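Matching sites in pectate lyase from Bacillus subtilis, a protein that cleaves the alpha-1,4-linked galacturonan of pectate by elimination, using calcium, to give oligosaccharides with unsaturated non-reducing ends (PDB 5AMV (chain A, 1.57 Å), residues N271-I276 and N293-S298), and in its relative pectate lyase 47 from Bacillus sp. (PDB 1VBL (chain B, 1.91 Å), residues N277-V282 and N299-S304). Structure 2 is superposed on structure 1 by the backbone atoms of these residues (RMSD 0.64 Å); each is numbered along its deposited sequence.

Structure 1 (5AMV).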
loop_
_atom_site.group_PDB
_atom_site.type_symbol
_atom_site.label_atom_id
_atom_site.label_comp_id
_atom_site.label_asym_id
_atom_site.label_seq_id
_atom_site.Cartn_x
_atom_site.Cartn_y
_atom_site.Cartn_z
ATOM N N ASN A 271 5.345 8.452 8.536
ATOM C CA ASN A 271 4.516 7.265 8.660
ATOM C C ASN A 271 4.914 6.344 9.793
ATOM O O ASN A 271 6.091 6.259 10.182
ATOM C CB ASN A 271 4.525 6.491 7.360
ATOM C CG ASN A 271 4.080 7.336 6.200
ATOM O OD1 ASN A 271 2.887 7.684 6.075
ATOM N ND2 ASN A 271 5.035 7.689 5.317
ATOM N N ARG A 272 3.910 5.649 10.331
ATOM C CA ARG A 272 4.118 4.669 11.385
ATOM C C ARG A 272 3.866 3.272 10.846
ATOM O O ARG A 272 2.853 3.074 10.180
ATOM C CB ARG A 272 3.141 4.975 12.532
ATOM C CG ARG A 272 3.311 4.058 13.745
ATOM C CD ARG A 272 2.322 4.498 14.850
ATOM N NE ARG A 272 2.529 3.662 16.038
ATOM C CZ ARG A 272 1.708 3.650 17.085
ATOM N NH1 ARG A 272 0.617 4.418 17.078
ATOM N NH2 ARG A 272 1.981 2.890 18.132
ATOM N N TYR A 273 4.793 2.342 11.115
ATOM C CA TYR A 273 4.654 0.932 10.680
ATOM C C TYR A 273 4.790 0.086 11.924
ATOM O O TYR A 273 5.882 -0.030 12.480
ATOM C CB TYR A 273 5.747 0.534 9.660
ATOM C CG TYR A 273 5.797 1.418 8.410
ATOM C CD1 TYR A 273 6.488 2.627 8.408
ATOM C CD2 TYR A 273 5.155 1.022 7.222
ATOM C CE1 TYR A 273 6.537 3.435 7.274
ATOM C CE2 TYR A 273 5.243 1.791 6.074
ATOM C CZ TYR A 273 5.891 3.009 6.122
ATOM O OH TYR A 273 5.963 3.834 5.032
ATOM N N LYS A 274 3.685 -0.510 12.363
ATOM C CA LYS A 274 3.692 -1.301 13.595
ATOM C C LYS A 274 3.217 -2.723 13.275
ATOM O O LYS A 274 2.166 -2.929 12.669
ATOM C CB LYS A 274 2.768 -0.686 14.621
ATOM C CG LYS A 274 2.728 -1.557 15.926
ATOM C CD LYS A 274 2.034 -0.834 17.044
ATOM C CE LYS A 274 2.022 -1.719 18.261
ATOM N NZ LYS A 274 1.465 -1.086 19.506
ATOM N N ASN A 275 4.038 -3.709 13.603
ATOM C CA ASN A 275 3.696 -5.094 13.237
ATOM C C ASN A 275 3.395 -5.225 11.738
ATOM O O ASN A 275 2.402 -5.817 11.314
ATOM C CB ASN A 275 2.566 -5.658 14.117
ATOM C CG ASN A 275 2.892 -5.592 15.568
ATOM O OD1 ASN A 275 4.028 -5.829 15.970
ATOM N ND2 ASN A 275 1.869 -5.377 16.390
ATOM N N ILE A 276 4.349 -4.690 10.967
ATOM C CA ILE A 276 4.417 -4.863 9.544
ATOM C C ILE A 276 5.596 -5.795 9.278
ATOM O O ILE A 276 6.679 -5.656 9.863
ATOM C CB ILE A 276 4.660 -3.501 8.873
ATOM C CG1 ILE A 276 3.453 -2.538 9.093
ATOM C CG2 ILE A 276 4.926 -3.663 7.333
ATOM C CD1 ILE A 276 2.118 -3.111 8.491
ATOM N N ASN A 293 10.190 8.360 9.436
ATOM C CA ASN A 293 9.215 7.291 9.643
ATOM C C ASN A 293 9.613 6.514 10.881
ATOM O O ASN A 293 10.794 6.494 11.266
ATOM C CB ASN A 293 9.132 6.397 8.395
ATOM C CG ASN A 293 8.725 7.159 7.159
ATOM O OD1 ASN A 293 7.570 7.580 6.998
ATOM N ND2 ASN A 293 9.695 7.429 6.287
ATOM N N TYR A 294 8.632 5.852 11.503
ATOM C CA TYR A 294 8.845 5.134 12.744
ATOM C C TYR A 294 8.385 3.693 12.494
ATOM O O TYR A 294 7.249 3.489 12.047
ATOM C CB TYR A 294 8.054 5.735 13.894
ATOM C CG TYR A 294 8.287 4.966 15.163
ATOM C CD1 TYR A 294 9.577 4.866 15.718
ATOM C CD2 TYR A 294 7.221 4.341 15.813
ATOM C CE1 TYR A 294 9.807 4.175 16.859
ATOM C CE2 TYR A 294 7.441 3.612 17.007
ATOM C CZ TYR A 294 8.742 3.534 17.514
ATOM O OH TYR A 294 8.944 2.821 18.663
ATOM N N TYR A 295 9.276 2.737 12.733
ATOM C CA TYR A 295 8.989 1.315 12.488
ATOM C C TYR A 295 9.125 0.611 13.819
ATOM O O TYR A 295 10.132 0.799 14.553
ATOM C CB TYR A 295 10.006 0.698 11.472
ATOM C CG TYR A 295 10.181 1.496 10.190
ATOM C CD1 TYR A 295 10.932 2.667 10.192
ATOM C CD2 TYR A 295 9.567 1.084 8.995
ATOM C CE1 TYR A 295 11.097 3.429 9.022
ATOM C CE2 TYR A 295 9.714 1.864 7.817
ATOM C CZ TYR A 295 10.487 3.011 7.862
ATOM O OH TYR A 295 10.673 3.815 6.750
ATOM N N GLU A 296 8.145 -0.242 14.169
ATOM C CA GLU A 296 8.206 -0.929 15.476
ATOM C C GLU A 296 7.579 -2.297 15.339
ATOM O O GLU A 296 6.568 -2.461 14.651
ATOM C CB GLU A 296 7.481 -0.149 16.582
ATOM C CG GLU A 296 6.060 0.325 16.146
ATOM C CD GLU A 296 5.239 0.871 17.312
ATOM O OE1 GLU A 296 5.358 0.386 18.470
ATOM O OE2 GLU A 296 4.409 1.742 17.050
ATOM N N GLY A 297 8.190 -3.280 15.986
ATOM C CA GLY A 297 7.705 -4.649 15.907
ATOM C C GLY A 297 8.622 -5.583 16.619
ATOM O O GLY A 297 9.518 -5.149 17.350
ATOM N N SER A 298 8.397 -6.871 16.419
ATOM C CA SER A 298 9.162 -7.897 17.085
ATOM C C SER A 298 9.439 -9.014 16.082
ATOM O O SER A 298 8.549 -9.416 15.321
ATOM C CB SER A 298 8.337 -8.489 18.238
ATOM O OG SER A 298 8.950 -9.707 18.650
HETATM O O HOH W 1 3.510 0.994 20.200
HETATM O O HOH W 2 8.907 3.784 4.869
HETATM O O HOH W 3 6.061 -7.275 14.592
HETATM O O HOH W 4 6.647 -2.726 11.686
HETATM O O HOH W 5 7.078 -5.153 12.576
#
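Arg272 meets Glu296 across parallel strands on successive coils of the right-handed parallel beta-helix of pectate lyases, on the face packed against helix 382-392. Glu296 CB lies 3.8 Å from Tyr294 CE2. CG, between the backbone N and carbonyl carbon (chi1 48°), is 3.8 Å from Lys274 CB. CD crosses over the lysine chain, 3.6 Å from Lys274 CD. OE2 receives Arg272 NE and NH2, each at 2.9 Å, a salt bridge suiting arginine, whose two N-H groups converge on one oxygen. OE1 takes a water shared with Lys274 NZ. Inward, the Tyr273 and Tyr295 rings lie nearly parallel but slid apart; a water joins Tyr295 OH and, weakly, Tyr273 OH, and Tyr295 OH bonds Trp310. Asn293 OD1 accepts from Asn271 N and ND2, a ladder continued by Asn271 OD1 to Asn240. Beside side-chainless Gly297, waters bond Ile276 N and O.

Structure 2 (1VBL).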
loop_
_atom_site.group_PDB
_atom_site.type_symbol
_atom_site.label_atom_id
_atom_site.label_comp_id
_atom_site.label_asym_id
_atom_site.label_seq_id
_atom_site.Cartn_x
_atom_site.Cartn_y
_atom_site.Cartn_z
ATOM N N ASN B 277 5.128 8.334 9.067
ATOM C CA ASN B 277 4.211 7.210 9.069
ATOM C C ASN B 277 4.666 6.260 10.162
ATOM O O ASN B 277 5.851 6.187 10.489
ATOM C CB ASN B 277 4.211 6.507 7.707
ATOM C CG ASN B 277 3.666 7.395 6.604
ATOM O OD1 ASN B 277 2.481 7.733 6.591
ATOM N ND2 ASN B 277 4.533 7.789 5.681
ATOM N N TYR B 278 3.707 5.545 10.726
ATOM C CA TYR B 278 3.965 4.600 11.798
ATOM C C TYR B 278 3.791 3.184 11.246
ATOM O O TYR B 278 2.666 2.757 10.978
ATOM C CB TYR B 278 2.962 4.866 12.923
ATOM C CG TYR B 278 3.200 4.174 14.252
ATOM C CD1 TYR B 278 2.398 4.486 15.349
ATOM C CD2 TYR B 278 4.198 3.208 14.417
ATOM C CE1 TYR B 278 2.574 3.863 16.578
ATOM C CE2 TYR B 278 4.385 2.571 15.655
ATOM C CZ TYR B 278 3.561 2.909 16.729
ATOM O OH TYR B 278 3.712 2.308 17.959
ATOM N N TYR B 279 4.902 2.477 11.047
ATOM C CA TYR B 279 4.853 1.101 10.559
ATOM C C TYR B 279 5.028 0.218 11.786
ATOM O O TYR B 279 6.080 0.235 12.427
ATOM C CB TYR B 279 5.978 0.821 9.555
ATOM C CG TYR B 279 5.891 1.655 8.299
ATOM C CD1 TYR B 279 6.477 2.918 8.240
ATOM C CD2 TYR B 279 5.200 1.193 7.177
ATOM C CE1 TYR B 279 6.382 3.702 7.099
ATOM C CE2 TYR B 279 5.093 1.975 6.027
ATOM C CZ TYR B 279 5.689 3.229 5.997
ATOM O OH TYR B 279 5.608 4.009 4.868
ATOM N N LYS B 280 3.994 -0.548 12.112
ATOM C CA LYS B 280 4.032 -1.402 13.288
ATOM C C LYS B 280 3.616 -2.835 13.000
ATOM O O LYS B 280 2.484 -3.107 12.593
ATOM C CB LYS B 280 3.134 -0.817 14.383
ATOM C CG LYS B 280 3.092 -1.640 15.672
ATOM C CD LYS B 280 2.284 -0.922 16.745
ATOM C CE LYS B 280 2.174 -1.749 18.019
ATOM N NZ LYS B 280 3.503 -2.081 18.604
ATOM N N ASN B 281 4.550 -3.748 13.222
ATOM C CA ASN B 281 4.298 -5.157 13.012
ATOM C C ASN B 281 3.749 -5.471 11.624
ATOM O O ASN B 281 2.672 -6.064 11.479
ATOM C CB ASN B 281 3.362 -5.679 14.111
ATOM C CG ASN B 281 3.974 -5.538 15.498
ATOM O OD1 ASN B 281 5.188 -5.642 15.652
ATOM N ND2 ASN B 281 3.139 -5.308 16.508
ATOM N N VAL B 282 4.494 -5.042 10.608
ATOM C CA VAL B 282 4.149 -5.322 9.221
ATOM C C VAL B 282 5.312 -6.162 8.689
ATOM O O VAL B 282 6.357 -6.262 9.335
ATOM C CB VAL B 282 3.948 -4.032 8.390
ATOM C CG1 VAL B 282 2.629 -3.371 8.792
ATOM C CG2 VAL B 282 5.110 -3.066 8.610
ATOM N N ASN B 299 10.038 8.538 9.564
ATOM C CA ASN B 299 9.084 7.453 9.732
ATOM C C ASN B 299 9.544 6.625 10.919
ATOM O O ASN B 299 10.739 6.563 11.210
ATOM C CB ASN B 299 9.025 6.583 8.479
ATOM C CG ASN B 299 8.449 7.324 7.293
ATOM O OD1 ASN B 299 7.251 7.627 7.253
ATOM N ND2 ASN B 299 9.302 7.639 6.325
ATOM N N TYR B 300 8.590 6.013 11.611
ATOM C CA TYR B 300 8.891 5.179 12.763
ATOM C C TYR B 300 8.467 3.745 12.442
ATOM O O TYR B 300 7.306 3.496 12.108
ATOM C CB TYR B 300 8.144 5.699 13.994
ATOM C CG TYR B 300 8.337 4.849 15.235
ATOM C CD1 TYR B 300 9.613 4.482 15.662
ATOM C CD2 TYR B 300 7.241 4.413 15.982
ATOM C CE1 TYR B 300 9.798 3.698 16.805
ATOM C CE2 TYR B 300 7.412 3.626 17.125
ATOM C CZ TYR B 300 8.689 3.272 17.528
ATOM O OH TYR B 300 8.861 2.482 18.640
ATOM N N TYR B 301 9.421 2.819 12.517
ATOM C CA TYR B 301 9.175 1.406 12.225
ATOM C C TYR B 301 9.357 0.647 13.533
ATOM O O TYR B 301 10.413 0.723 14.159
ATOM C CB TYR B 301 10.171 0.887 11.179
ATOM C CG TYR B 301 10.238 1.711 9.911
ATOM C CD1 TYR B 301 10.924 2.925 9.882
ATOM C CD2 TYR B 301 9.614 1.279 8.739
ATOM C CE1 TYR B 301 10.986 3.692 8.720
ATOM C CE2 TYR B 301 9.671 2.043 7.566
ATOM C CZ TYR B 301 10.357 3.246 7.570
ATOM O OH TYR B 301 10.403 4.023 6.433
ATOM N N GLU B 302 8.330 -0.095 13.933
ATOM C CA GLU B 302 8.359 -0.812 15.200
ATOM C C GLU B 302 7.936 -2.258 15.012
ATOM O O GLU B 302 6.847 -2.533 14.509
ATOM C CB GLU B 302 7.425 -0.086 16.172
ATOM C CG GLU B 302 7.259 -0.698 17.540
ATOM C CD GLU B 302 6.296 0.116 18.382
ATOM O OE1 GLU B 302 6.726 1.109 19.009
ATOM O OE2 GLU B 302 5.099 -0.224 18.399
ATOM N N PHE B 303 8.798 -3.185 15.424
ATOM C CA PHE B 303 8.501 -4.599 15.251
ATOM C C PHE B 303 8.736 -5.447 16.492
ATOM O O PHE B 303 9.706 -5.251 17.224
ATOM C CB PHE B 303 9.334 -5.168 14.097
ATOM C CG PHE B 303 9.313 -4.319 12.853
ATOM C CD1 PHE B 303 10.249 -3.304 12.673
ATOM C CD2 PHE B 303 8.347 -4.525 11.867
ATOM C CE1 PHE B 303 10.231 -2.504 11.529
ATOM C CE2 PHE B 303 8.319 -3.733 10.722
ATOM C CZ PHE B 303 9.265 -2.718 10.551
ATOM N N SER B 304 7.834 -6.396 16.710
ATOM C CA SER B 304 7.927 -7.322 17.831
ATOM C C SER B 304 7.927 -8.734 17.260
ATOM O O SER B 304 7.107 -9.060 16.402
ATOM C CB SER B 304 6.732 -7.158 18.771
ATOM O OG SER B 304 6.711 -8.203 19.730
HETATM O O HOH W 6 8.413 4.478 4.610
#
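Tyr278 reaches Glu302 with its hydroxyl. Glu302 CB lies 3.8 Å from Tyr300 CE2. CG, anti to the backbone N (chi1 178°), comes within 4.1 Å of Lys280 NZ. CD is 3.4 Å from Tyr278 OH. OE2 accepts from that hydroxyl at 2.9 Å, and from Lys280 NZ in a salt bridge modelled at 2.5 Å, too short to trust; OE1 takes Tyr300 OH at 2.6 Å. Glutamate suits the place, its two oxygens serving several donors. Inward, the Tyr279 and Tyr301 rings lie nearly parallel but slid apart; a water joins Tyr301 OH and Tyr279 OH, and Tyr301 OH bonds Trp315. Asn299 OD1 accepts from Asn277 N and ND2, a ladder continued by Asn277 OD1 to Asn246. Phe303 CE2 packs 3.9 Å from Val282 CG2, its buried ring suitably stacked on Phe332.

Structure 1 against structure 2
At Arg272(A) / Tyr278(B) the side chains leave the backbone alike, and NE of Arg272(A) falls 0.6 Å apart from CE1 of Tyr278(B). The guanidinium extends to NH1 and NH2, which have no counterpart; nor have CD2, CE2, CZ and OH of Tyr278(B). The charged grip on Glu296(A) is thus replaced by a neutral hydroxyl bond to Glu302(B).

The glutamates differ in chi1, 48° against 178°; the turn may answer the exchange, since Glu296(A) OE2 stands 1.3 Å apart from the place of Tyr278(B) OH. Glu302(B) OE1 gains a bond from Tyr300(B) OH. Lys274(A) and Lys280(B) differ at chi4, their NZ atoms 2.4 Å apart after superposition. With both turns Lys280(B) NZ is modelled 2.5 Å from Glu302(B) OE2, suspiciously short, while Lys274(A) NZ remains 4.3 Å from Glu296(A) OE1. Lys280(B) may thus supply the positive partner that Tyr278(B) cannot.

Gly297(A) stands against Phe303(B), with different phi and psi and CA atoms 1.0 Å apart. Phe303(B) CD2 lies 1.6 Å apart from water 5 after superposition, an apolar ring in a watered place. Val282(B) CG2 touches that ring; it and CG2 of Ile276(A) lack counterparts, and Ile276(A) CB comes no nearer Gly297(A) CA than 7.8 Å. Beyond, Ser298(A) and Ser304(B) part too, and Ser304(B) N alone bonds Asn281(B) OD1.

Tyr273(A), Tyr295(A), Asn271(A) and Asn293(A) keep their places with Tyr279(B), Tyr301(B), Asn277(B) and Asn299(B), as do waters 2 and 6.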